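Local coordinates for putative exported protein (Bacteroides fragilis, PDB 4RAA) that is of unknown function but folds as a six-bladed beta-propeller of the YWTD superfamily and is probably exported from the cytoplasm, at residues D156-V161 with M173-K178; S179-G184 with N241-Y246; F202-Y207 with D252-Y257. All coordinates share one frame; numbering follows the deposited sequence.

Contact 1 (D156-V161 with M173-K178); sequences DFYFVV and MNKEFK
Lys175 lays its aliphatic chain over one face of the Tyr158 ring, with CD 3.8 Å from the ring centroid and displaced toward the rim atoms CD1 and CE1. This CH-pi contact begins with CG held anti to the backbone N (chi1 177°), and a bend at chi3 (68°) then turns CE off the ring. Beyond the ring, Lys175 NZ has its stronger partner in Glu148 O and also donates to Phe157 O at 3.0 Å, from above the carbonyl plane. A lysine suits the place because its methylenes can cover an aromatic face while its tip still finds carbonyl oxygens.

The backbones hold these groups together. Tyr158 N bonds to Met173 O at 2.9 Å, and Lys175 N to Asp156 O at 3.2 Å. Between them Phe157 and Asn174 form an antiparallel non-hydrogen-bonded pair whose side chains diverge. The pair lies at the open end of the hairpin made by strands 157-162 and 168-174, part of a four-stranded antiparallel sheet as expected of a propeller blade. Met173, present as selenomethionine, runs beside Phe159 in the same direction and brings SE to 3.7 Å from Phe159 CE2, a Met-aromatic contact with an oblique approach. Further out, Phe159 and Tyr158 pack on Thr200 of strand 195-200, while the ring of Phe157 meets that of Tyr171.

At the far end Lys178 NZ forms a salt bridge with Asp156 OD1 at 2.9 Å, approaching nearly in line with the C-O bond. The two lysines thus meet different chemistry: Lys178 pairs with a carboxylate at a partly exposed margin, where solvent probably weakens the attraction, whereas the charge of Lys175 is probably balanced in part by the dipoles of neutral carbonyls.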
loop_
_atom_site.group_PDB
_atom_site.type_symbol
_atom_site.label_atom_id
_atom_site.label_comp_id
_atom_site.label_asym_id
_atom_site.label_seq_id
_atom_site.Cartn_x
_atom_site.Cartn_y
_atom_site.Cartn_z
ATOM N N ASP A 156 -17.515 -14.710 -8.580
ATOM C CA ASP A 156 -18.377 -14.952 -9.762
ATOM C C ASP A 156 -17.837 -14.375 -11.086
ATOM O O ASP A 156 -18.561 -14.341 -12.093
ATOM C CB ASP A 156 -19.793 -14.393 -9.509
ATOM C CG ASP A 156 -20.505 -15.065 -8.343
ATOM O OD1 ASP A 156 -20.276 -16.271 -8.083
ATOM O OD2 ASP A 156 -21.332 -14.380 -7.704
ATOM N N PHE A 157 -16.583 -13.918 -11.090
ATOM C CA PHE A 157 -15.932 -13.385 -12.288
ATOM C C PHE A 157 -14.524 -13.947 -12.422
ATOM O O PHE A 157 -13.924 -14.380 -11.429
ATOM C CB PHE A 157 -15.884 -11.864 -12.238
ATOM C CG PHE A 157 -17.224 -11.210 -12.361
ATOM C CD1 PHE A 157 -17.999 -10.945 -11.226
ATOM C CD2 PHE A 157 -17.713 -10.818 -13.610
ATOM C CE1 PHE A 157 -19.244 -10.312 -11.338
ATOM C CE2 PHE A 157 -18.961 -10.185 -13.729
ATOM C CZ PHE A 157 -19.727 -9.932 -12.592
ATOM N N TYR A 158 -14.012 -13.945 -13.652
ATOM C CA TYR A 158 -12.644 -14.418 -13.931
ATOM C C TYR A 158 -11.585 -13.334 -13.670
ATOM O O TYR A 158 -10.519 -13.644 -13.129
ATOM C CB TYR A 158 -12.513 -14.968 -15.357
ATOM C CG TYR A 158 -12.950 -16.408 -15.519
ATOM C CD1 TYR A 158 -12.187 -17.437 -14.980
ATOM C CD2 TYR A 158 -14.086 -16.751 -16.258
ATOM C CE1 TYR A 158 -12.561 -18.765 -15.127
ATOM C CE2 TYR A 158 -14.461 -18.084 -16.429
ATOM C CZ TYR A 158 -13.697 -19.087 -15.857
ATOM O OH TYR A 158 -14.049 -20.412 -16.002
ATOM N N PHE A 159 -11.886 -12.085 -14.054
ATOM C CA PHE A 159 -10.974 -10.926 -13.896
ATOM C C PHE A 159 -11.683 -9.727 -13.283
ATOM O O PHE A 159 -12.911 -9.685 -13.220
ATOM C CB PHE A 159 -10.407 -10.489 -15.251
ATOM C CG PHE A 159 -9.812 -11.611 -16.049
ATOM C CD1 PHE A 159 -8.473 -11.960 -15.899
ATOM C CD2 PHE A 159 -10.598 -12.327 -16.959
ATOM C CE1 PHE A 159 -7.930 -13.005 -16.631
ATOM C CE2 PHE A 159 -10.062 -13.366 -17.700
ATOM C CZ PHE A 159 -8.729 -13.708 -17.529
ATOM N N VAL A 160 -10.888 -8.746 -12.867
ATOM C CA VAL A 160 -11.400 -7.505 -12.265
ATOM C C VAL A 160 -10.477 -6.326 -12.582
ATOM O O VAL A 160 -9.264 -6.471 -12.540
ATOM C CB VAL A 160 -11.608 -7.659 -10.728
ATOM C CG1 VAL A 160 -10.312 -7.980 -9.999
ATOM C CG2 VAL A 160 -12.267 -6.420 -10.119
ATOM N N VAL A 161 -11.066 -5.170 -12.892
ATOM C CA VAL A 161 -10.303 -3.961 -13.193
ATOM C C VAL A 161 -10.387 -3.031 -11.990
ATOM O O VAL A 161 -11.487 -2.751 -11.520
ATOM C CB VAL A 161 -10.818 -3.269 -14.461
ATOM C CG1 VAL A 161 -10.016 -1.994 -14.749
ATOM C CG2 VAL A 161 -10.751 -4.244 -15.637
HETATM N N MSE A 173 -15.833 -10.672 -17.206
HETATM C CA MSE A 173 -16.035 -12.081 -17.594
HETATM C C MSE A 173 -16.672 -12.977 -16.561
HETATM O O MSE A 173 -16.044 -13.347 -15.570
HETATM C CB MSE A 173 -14.768 -12.740 -18.126
HETATM C CG MSE A 173 -14.627 -12.314 -19.576
HETATM SE SE MSE A 173 -12.777 -12.609 -20.089
HETATM C CE MSE A 173 -13.085 -14.519 -20.364
ATOM N N ASN A 174 -17.911 -13.376 -16.849
ATOM C CA ASN A 174 -18.704 -14.240 -15.986
ATOM C C ASN A 174 -18.085 -15.647 -15.870
ATOM O O ASN A 174 -17.712 -16.229 -16.888
ATOM C CB ASN A 174 -20.129 -14.344 -16.547
ATOM C CG ASN A 174 -21.092 -14.942 -15.555
ATOM O OD1 ASN A 174 -21.625 -16.033 -15.774
ATOM N ND2 ASN A 174 -21.292 -14.250 -14.430
ATOM N N LYS A 175 -17.972 -16.150 -14.637
ATOM C CA LYS A 175 -17.387 -17.468 -14.319
ATOM C C LYS A 175 -18.489 -18.412 -13.826
ATOM O O LYS A 175 -18.942 -18.302 -12.680
ATOM C CB LYS A 175 -16.283 -17.298 -13.267
ATOM C CG LYS A 175 -15.612 -18.580 -12.762
ATOM C CD LYS A 175 -14.277 -18.310 -12.070
ATOM C CE LYS A 175 -14.436 -17.576 -10.750
ATOM N NZ LYS A 175 -13.190 -17.020 -10.149
ATOM N N GLU A 176 -18.912 -19.330 -14.698
ATOM C CA GLU A 176 -20.000 -20.267 -14.388
ATOM C C GLU A 176 -19.516 -21.405 -13.498
ATOM O O GLU A 176 -20.108 -21.673 -12.453
ATOM C CB GLU A 176 -20.615 -20.844 -15.665
ATOM C CG GLU A 176 -21.144 -19.796 -16.633
ATOM C CD GLU A 176 -21.920 -20.394 -17.801
ATOM O OE1 GLU A 176 -22.841 -21.215 -17.566
ATOM O OE2 GLU A 176 -21.637 -20.008 -18.960
ATOM N N PHE A 177 -18.458 -22.085 -13.935
ATOM C CA PHE A 177 -17.860 -23.181 -13.172
ATOM C C PHE A 177 -16.935 -22.574 -12.126
ATOM O O PHE A 177 -15.950 -21.916 -12.489
ATOM C CB PHE A 177 -17.069 -24.139 -14.067
ATOM C CG PHE A 177 -16.428 -25.256 -13.305
ATOM C CD1 PHE A 177 -17.207 -26.285 -12.776
ATOM C CD2 PHE A 177 -15.058 -25.259 -13.069
ATOM C CE1 PHE A 177 -16.629 -27.308 -12.039
ATOM C CE2 PHE A 177 -14.471 -26.284 -12.341
ATOM C CZ PHE A 177 -15.254 -27.315 -11.828
ATOM N N LYS A 178 -17.265 -22.788 -10.847
ATOM C CA LYS A 178 -16.478 -22.274 -9.719
ATOM C C LYS A 178 -15.850 -23.427 -8.951
ATOM O O LYS A 178 -16.538 -24.398 -8.616
ATOM C CB LYS A 178 -17.337 -21.424 -8.779
ATOM C CG LYS A 178 -17.884 -20.149 -9.414
ATOM C CD LYS A 178 -18.438 -19.170 -8.381
ATOM C CE LYS A 178 -19.650 -19.698 -7.623
ATOM N NZ LYS A 178 -20.128 -18.710 -6.613
#

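Contact 2 (S179-G184 with N241-Y246); sequences SGYTTG and NSNYLY
Tyr244 donates its phenolic proton to Tyr181 O, OH to O 2.8 Å, and so ties a loop of the propeller to the approach of helix 245-250. Segment 179-184 belongs to the connection between strand 168-174 and strand 189-192 of the following sheet, and it opens with an ST turn in which Ser179 OG accepts from Tyr181 N.

The buried part is built round the ring of Tyr244. The loop meets this ring at its edge, where Tyr181 O lies near the ring plane and Thr183 CB stands 4.0 Å from Tyr244 CE1. Tyr181 CB adds an apolar contact, 4.1 Å from Tyr244 CE2. A tyrosine suits the place because its long, rigid side chain can pack its ring against Phe177, Thr236 and Ser237 and still deliver a hydroxyl to a backbone carbonyl. In Thr183 it is CB that touches the ring, while OG1 is engaged by Ser255 O.

The solvent side is closely stacked but exposed. One face of the Tyr181 ring is covered by Asn243, whose CB sits over the ring centre, 3.7 Å from the centroid. The two side chains cross at about a right angle, but the amide plane is only 7° from that of the ring, so the flat groups stack. At the ring edge Asn241 O lies near the plane, 3.6 Å from Tyr181 CE2. Both Tyr181 and Asn243 also touch a crystal neighbour, which may influence their pose. Asparagine fits this spot because its amide can stack and cap at once: Asn243 OD1 accepts the capping bond from Leu245 N at 3.1 Å, with the donor above the carbonyl plane.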
loop_
_atom_site.group_PDB
_atom_site.type_symbol
_atom_site.label_atom_id
_atom_site.label_comp_id
_atom_site.label_asym_id
_atom_site.label_seq_id
_atom_site.Cartn_x
_atom_site.Cartn_y
_atom_site.Cartn_z
ATOM N N SER A 179 -14.549 -23.304 -8.678
ATOM C CA SER A 179 -13.791 -24.322 -7.957
ATOM C C SER A 179 -12.497 -23.772 -7.376
ATOM O O SER A 179 -11.989 -22.729 -7.816
ATOM C CB SER A 179 -13.449 -25.494 -8.894
ATOM O OG SER A 179 -12.671 -26.495 -8.247
ATOM N N GLY A 180 -11.986 -24.498 -6.379
ATOM C CA GLY A 180 -10.692 -24.215 -5.771
ATOM C C GLY A 180 -9.547 -24.680 -6.650
ATOM O O GLY A 180 -8.431 -24.162 -6.526
ATOM N N TYR A 181 -9.833 -25.637 -7.546
ATOM C CA TYR A 181 -8.856 -26.225 -8.463
ATOM C C TYR A 181 -8.909 -25.537 -9.838
ATOM O O TYR A 181 -9.965 -25.513 -10.467
ATOM C CB TYR A 181 -9.123 -27.732 -8.585
ATOM C CG TYR A 181 -9.074 -28.455 -7.248
ATOM C CD1 TYR A 181 -7.853 -28.900 -6.721
ATOM C CD2 TYR A 181 -10.237 -28.688 -6.493
ATOM C CE1 TYR A 181 -7.781 -29.551 -5.490
ATOM C CE2 TYR A 181 -10.174 -29.354 -5.256
ATOM C CZ TYR A 181 -8.945 -29.783 -4.759
ATOM O OH TYR A 181 -8.857 -30.427 -3.547
ATOM N N THR A 182 -7.770 -24.974 -10.266
ATOM C CA THR A 182 -7.582 -24.287 -11.563
ATOM C C THR A 182 -6.790 -25.192 -12.488
ATOM O O THR A 182 -5.870 -25.861 -12.031
ATOM C CB THR A 182 -6.737 -23.011 -11.400
ATOM O OG1 THR A 182 -7.247 -22.236 -10.313
ATOM C CG2 THR A 182 -6.723 -22.167 -12.702
ATOM N N THR A 183 -7.079 -25.151 -13.787
ATOM C CA THR A 183 -6.403 -26.037 -14.752
ATOM C C THR A 183 -5.442 -25.366 -15.725
ATOM O O THR A 183 -4.421 -25.967 -16.056
ATOM C CB THR A 183 -7.403 -26.908 -15.553
ATOM O OG1 THR A 183 -6.672 -27.875 -16.327
ATOM C CG2 THR A 183 -8.321 -26.081 -16.484
ATOM N N GLY A 184 -5.769 -24.159 -16.190
ATOM C CA GLY A 184 -4.959 -23.447 -17.191
ATOM C C GLY A 184 -3.613 -22.932 -16.701
ATOM O O GLY A 184 -3.160 -23.323 -15.625
ATOM N N ASN A 241 -16.146 -28.989 -5.612
ATOM C CA ASN A 241 -15.521 -29.456 -4.366
ATOM C C ASN A 241 -14.276 -30.334 -4.561
ATOM O O ASN A 241 -13.337 -30.221 -3.773
ATOM C CB ASN A 241 -16.534 -30.227 -3.505
ATOM C CG ASN A 241 -17.761 -29.404 -3.135
ATOM O OD1 ASN A 241 -18.862 -29.935 -3.083
ATOM N ND2 ASN A 241 -17.578 -28.116 -2.885
ATOM N N SER A 242 -14.272 -31.194 -5.587
ATOM C CA SER A 242 -13.166 -32.147 -5.859
ATOM C C SER A 242 -12.318 -31.786 -7.074
ATOM O O SER A 242 -12.768 -31.048 -7.958
ATOM C CB SER A 242 -13.730 -33.547 -6.069
ATOM O OG SER A 242 -14.486 -33.936 -4.946
ATOM N N ASN A 243 -11.108 -32.347 -7.122
ATOM C CA ASN A 243 -10.172 -32.094 -8.217
ATOM C C ASN A 243 -10.494 -32.936 -9.460
ATOM O O ASN A 243 -10.179 -34.118 -9.535
ATOM C CB ASN A 243 -8.714 -32.311 -7.781
ATOM C CG ASN A 243 -7.691 -31.734 -8.772
ATOM O OD1 ASN A 243 -8.032 -31.129 -9.797
ATOM N ND2 ASN A 243 -6.415 -31.915 -8.451
ATOM N N TYR A 244 -11.164 -32.291 -10.405
ATOM C CA TYR A 244 -11.491 -32.824 -11.746
ATOM C C TYR A 244 -10.304 -33.086 -12.677
ATOM O O TYR A 244 -10.461 -33.821 -13.650
ATOM C CB TYR A 244 -12.420 -31.839 -12.492
ATOM C CG TYR A 244 -11.840 -30.435 -12.664
ATOM C CD1 TYR A 244 -11.025 -30.110 -13.764
ATOM C CD2 TYR A 244 -12.090 -29.429 -11.708
ATOM C CE1 TYR A 244 -10.481 -28.832 -13.902
ATOM C CE2 TYR A 244 -11.553 -28.152 -11.845
ATOM C CZ TYR A 244 -10.759 -27.854 -12.940
ATOM O OH TYR A 244 -10.244 -26.587 -13.067
ATOM N N LEU A 245 -9.163 -32.437 -12.424
ATOM C CA LEU A 245 -7.954 -32.540 -13.272
ATOM C C LEU A 245 -7.557 -33.955 -13.708
ATOM O O LEU A 245 -7.086 -34.127 -14.831
ATOM C CB LEU A 245 -6.757 -31.856 -12.592
ATOM C CG LEU A 245 -5.417 -31.767 -13.343
ATOM C CD1 LEU A 245 -5.569 -30.992 -14.650
ATOM C CD2 LEU A 245 -4.366 -31.120 -12.447
ATOM N N TYR A 246 -7.740 -34.948 -12.833
ATOM C CA TYR A 246 -7.417 -36.351 -13.177
ATOM C C TYR A 246 -8.378 -36.855 -14.227
ATOM O O TYR A 246 -7.930 -37.389 -15.235
ATOM C CB TYR A 246 -7.420 -37.318 -11.975
ATOM C CG TYR A 246 -7.187 -38.785 -12.388
ATOM C CD1 TYR A 246 -5.907 -39.248 -12.767
ATOM C CD2 TYR A 246 -8.251 -39.708 -12.426
ATOM C CE1 TYR A 246 -5.702 -40.570 -13.157
ATOM C CE2 TYR A 246 -8.052 -41.035 -12.811
ATOM C CZ TYR A 246 -6.781 -41.457 -13.174
ATOM O OH TYR A 246 -6.585 -42.764 -13.544
#

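Contact 3 (F202-Y207 with D252-Y257); sequences FDLTIY and DYISYY
Leu204 sets one methyl squarely over the Tyr257 ring and points the other at Ile254. CD2 of Leu204 is 3.9 Å from the centroid of the Tyr257 ring and only 12° off its normal, a CH-pi contact over the ring centre, although the two side chains as wholes cross at a slant. Its second branch meets Ile254 tip to tip, Leu204 CD1 to Ile254 CD1 4.1 Å. A forked leucine suits the place because each methyl can serve a different neighbour.

Both Ile254 and Tyr257 start out toward segment 202-207. The tyrosine has CG between its backbone N and carbonyl carbon (chi1 86°), and the ring beyond spans the gap. Its OH bonds to Thr200 O, the stronger partner, and also lies 3.0 Å from Asp203 O.

The long tyrosine suits a gap between strands that are not hydrogen-bonded neighbours. The axes of 203-207 and 254-257 pass 10.1 Å apart, inclined by 24°, and the strands belong to different sheets, consistent with adjacent propeller blades packed through side chains; strand 254-261 is an edge strand of its sheet. The interface is buried, and Leu204 also rests on Asp226 and Ile227, while Ile254 packs on Phe222.

Leu204 is the centre of an inverse gamma turn, closed by Thr205 N bonding to Asp203 O at 2.7 Å. Asp203 starts away from segment 252-257, and its carboxylate accepts two bonds within its own segment. Thr205 OG1 donates to Asp203 OD1 at 2.8 Å. Tyr207 OH donates to the syn lone pair of Asp203 OD2 at 2.6 Å, that oxygen lying in the plane of the Tyr207 ring, one face of which carries Thr205 CG2.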
loop_
_atom_site.group_PDB
_atom_site.type_symbol
_atom_site.label_atom_id
_atom_site.label_comp_id
_atom_site.label_asym_id
_atom_site.label_seq_id
_atom_site.Cartn_x
_atom_site.Cartn_y
_atom_site.Cartn_z
ATOM N N PHE A 202 -11.815 -22.688 -20.082
ATOM C CA PHE A 202 -13.007 -23.359 -20.664
ATOM C C PHE A 202 -13.762 -22.491 -21.669
ATOM O O PHE A 202 -14.993 -22.565 -21.777
ATOM C CB PHE A 202 -13.944 -23.843 -19.541
ATOM C CG PHE A 202 -13.218 -24.497 -18.397
ATOM C CD1 PHE A 202 -12.421 -25.611 -18.620
ATOM C CD2 PHE A 202 -13.312 -23.994 -17.099
ATOM C CE1 PHE A 202 -11.726 -26.217 -17.574
ATOM C CE2 PHE A 202 -12.624 -24.595 -16.050
ATOM C CZ PHE A 202 -11.829 -25.709 -16.286
ATOM N N ASP A 203 -13.006 -21.708 -22.434
ATOM C CA ASP A 203 -13.552 -20.810 -23.462
ATOM C C ASP A 203 -12.425 -20.490 -24.453
ATOM O O ASP A 203 -11.567 -19.647 -24.167
ATOM C CB ASP A 203 -14.122 -19.537 -22.798
ATOM C CG ASP A 203 -14.679 -18.519 -23.789
ATOM O OD1 ASP A 203 -14.776 -18.788 -25.000
ATOM O OD2 ASP A 203 -15.018 -17.414 -23.328
ATOM N N LEU A 204 -12.443 -21.152 -25.612
ATOM C CA LEU A 204 -11.418 -20.966 -26.651
ATOM C C LEU A 204 -11.611 -19.636 -27.368
ATOM O O LEU A 204 -11.946 -19.587 -28.555
ATOM C CB LEU A 204 -11.432 -22.131 -27.647
ATOM C CG LEU A 204 -11.032 -23.483 -27.073
ATOM C CD1 LEU A 204 -11.318 -24.584 -28.090
ATOM C CD2 LEU A 204 -9.567 -23.493 -26.632
ATOM N N THR A 205 -11.381 -18.561 -26.617
ATOM C CA THR A 205 -11.548 -17.193 -27.084
ATOM C C THR A 205 -10.581 -16.293 -26.324
ATOM O O THR A 205 -10.430 -16.437 -25.109
ATOM C CB THR A 205 -12.991 -16.676 -26.862
ATOM O OG1 THR A 205 -13.938 -17.583 -27.442
ATOM C CG2 THR A 205 -13.190 -15.284 -27.488
ATOM N N ILE A 206 -9.909 -15.406 -27.051
ATOM C CA ILE A 206 -9.029 -14.394 -26.467
ATOM C C ILE A 206 -9.779 -13.078 -26.583
ATOM O O ILE A 206 -10.188 -12.695 -27.687
ATOM C CB ILE A 206 -7.661 -14.347 -27.164
ATOM C CG1 ILE A 206 -6.899 -15.606 -26.762
ATOM C CG2 ILE A 206 -6.874 -13.096 -26.751
ATOM C CD1 ILE A 206 -5.617 -15.833 -27.501
ATOM N N TYR A 207 -9.941 -12.403 -25.443
ATOM C CA TYR A 207 -10.666 -11.137 -25.353
ATOM C C TYR A 207 -9.697 -9.991 -25.116
ATOM O O TYR A 207 -8.789 -10.123 -24.321
ATOM C CB TYR A 207 -11.678 -11.186 -24.197
ATOM C CG TYR A 207 -12.722 -12.278 -24.314
ATOM C CD1 TYR A 207 -12.482 -13.560 -23.798
ATOM C CD2 TYR A 207 -13.959 -12.037 -24.933
ATOM C CE1 TYR A 207 -13.435 -14.568 -23.897
ATOM C CE2 TYR A 207 -14.920 -13.040 -25.039
ATOM C CZ TYR A 207 -14.654 -14.298 -24.520
ATOM O OH TYR A 207 -15.585 -15.285 -24.623
ATOM N N ASP A 252 -11.021 -37.124 -23.967
ATOM C CA ASP A 252 -10.590 -36.626 -25.271
ATOM C C ASP A 252 -10.541 -35.093 -25.331
ATOM O O ASP A 252 -9.957 -34.561 -26.272
ATOM C CB ASP A 252 -11.515 -37.146 -26.389
ATOM C CG ASP A 252 -11.429 -38.669 -26.587
ATOM O OD1 ASP A 252 -10.308 -39.230 -26.623
ATOM O OD2 ASP A 252 -12.493 -39.302 -26.753
ATOM N N TYR A 253 -11.154 -34.393 -24.359
ATOM C CA TYR A 253 -11.165 -32.904 -24.285
ATOM C C TYR A 253 -9.776 -32.275 -24.149
ATOM O O TYR A 253 -8.793 -32.979 -23.903
ATOM C CB TYR A 253 -12.006 -32.411 -23.089
ATOM C CG TYR A 253 -13.503 -32.630 -23.166
ATOM C CD1 TYR A 253 -14.289 -31.946 -24.115
ATOM C CD2 TYR A 253 -14.157 -33.452 -22.241
ATOM C CE1 TYR A 253 -15.679 -32.109 -24.162
ATOM C CE2 TYR A 253 -15.538 -33.626 -22.283
ATOM C CZ TYR A 253 -16.297 -32.956 -23.236
ATOM O OH TYR A 253 -17.660 -33.147 -23.249
ATOM N N ILE A 254 -9.714 -30.950 -24.306
ATOM C CA ILE A 254 -8.476 -30.181 -24.137
ATOM C C ILE A 254 -8.229 -30.014 -22.633
ATOM O O ILE A 254 -8.968 -29.307 -21.945
ATOM C CB ILE A 254 -8.504 -28.805 -24.843
ATOM C CG1 ILE A 254 -8.529 -29.009 -26.363
ATOM C CG2 ILE A 254 -7.281 -27.964 -24.460
ATOM C CD1 ILE A 254 -8.869 -27.772 -27.175
ATOM N N SER A 255 -7.162 -30.656 -22.162
ATOM C CA SER A 255 -6.755 -30.662 -20.750
ATOM C C SER A 255 -6.264 -29.303 -20.224
ATOM O O SER A 255 -6.665 -28.874 -19.154
ATOM C CB SER A 255 -5.671 -31.740 -20.540
ATOM O OG SER A 255 -4.984 -31.546 -19.328
ATOM N N TYR A 256 -5.372 -28.680 -20.989
ATOM C CA TYR A 256 -4.711 -27.403 -20.679
ATOM C C TYR A 256 -4.429 -26.691 -21.997
ATOM O O TYR A 256 -4.328 -27.353 -23.025
ATOM C CB TYR A 256 -3.381 -27.707 -19.961
ATOM C CG TYR A 256 -2.320 -26.594 -19.858
ATOM C CD1 TYR A 256 -1.431 -26.319 -20.914
ATOM C CD2 TYR A 256 -2.153 -25.864 -18.674
ATOM C CE1 TYR A 256 -0.453 -25.325 -20.801
ATOM C CE2 TYR A 256 -1.177 -24.869 -18.552
ATOM C CZ TYR A 256 -0.329 -24.610 -19.611
ATOM O OH TYR A 256 0.621 -23.631 -19.463
ATOM N N TYR A 257 -4.336 -25.360 -21.977
ATOM C CA TYR A 257 -3.892 -24.604 -23.161
ATOM C C TYR A 257 -3.373 -23.232 -22.769
ATOM O O TYR A 257 -4.002 -22.576 -21.944
ATOM C CB TYR A 257 -4.979 -24.487 -24.261
ATOM C CG TYR A 257 -5.976 -23.343 -24.136
ATOM C CD1 TYR A 257 -7.122 -23.456 -23.331
ATOM C CD2 TYR A 257 -5.776 -22.138 -24.839
ATOM C CE1 TYR A 257 -8.030 -22.396 -23.225
ATOM C CE2 TYR A 257 -6.678 -21.078 -24.744
ATOM C CZ TYR A 257 -7.802 -21.212 -23.941
ATOM O OH TYR A 257 -8.681 -20.185 -23.857
#

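The contact centres form a triangle, about 16 Å from 1 to 2 and from 1 to 3, and about 15 Å from 2 to 3. Contact 1 passes directly into contact 2 along the chain, and Phe177 CE2 lies 3.5 Å from Tyr244 CE2. Contacts 2 and 3 alternate along the sequence and share a probable hydrogen bond between Thr183 OG1 and Ser255 O at 3.0 Å. Phe202, in segment 202-207, touches both other contacts: its CD2 is 3.8 Å from Tyr158 OH and its CZ 3.5 Å from Thr183 CG2. Contact 1 lies within one hairpin, contact 2 ties an inter-sheet loop to the start of helix 245-250, and contact 3 joins two sheets; no active site is known.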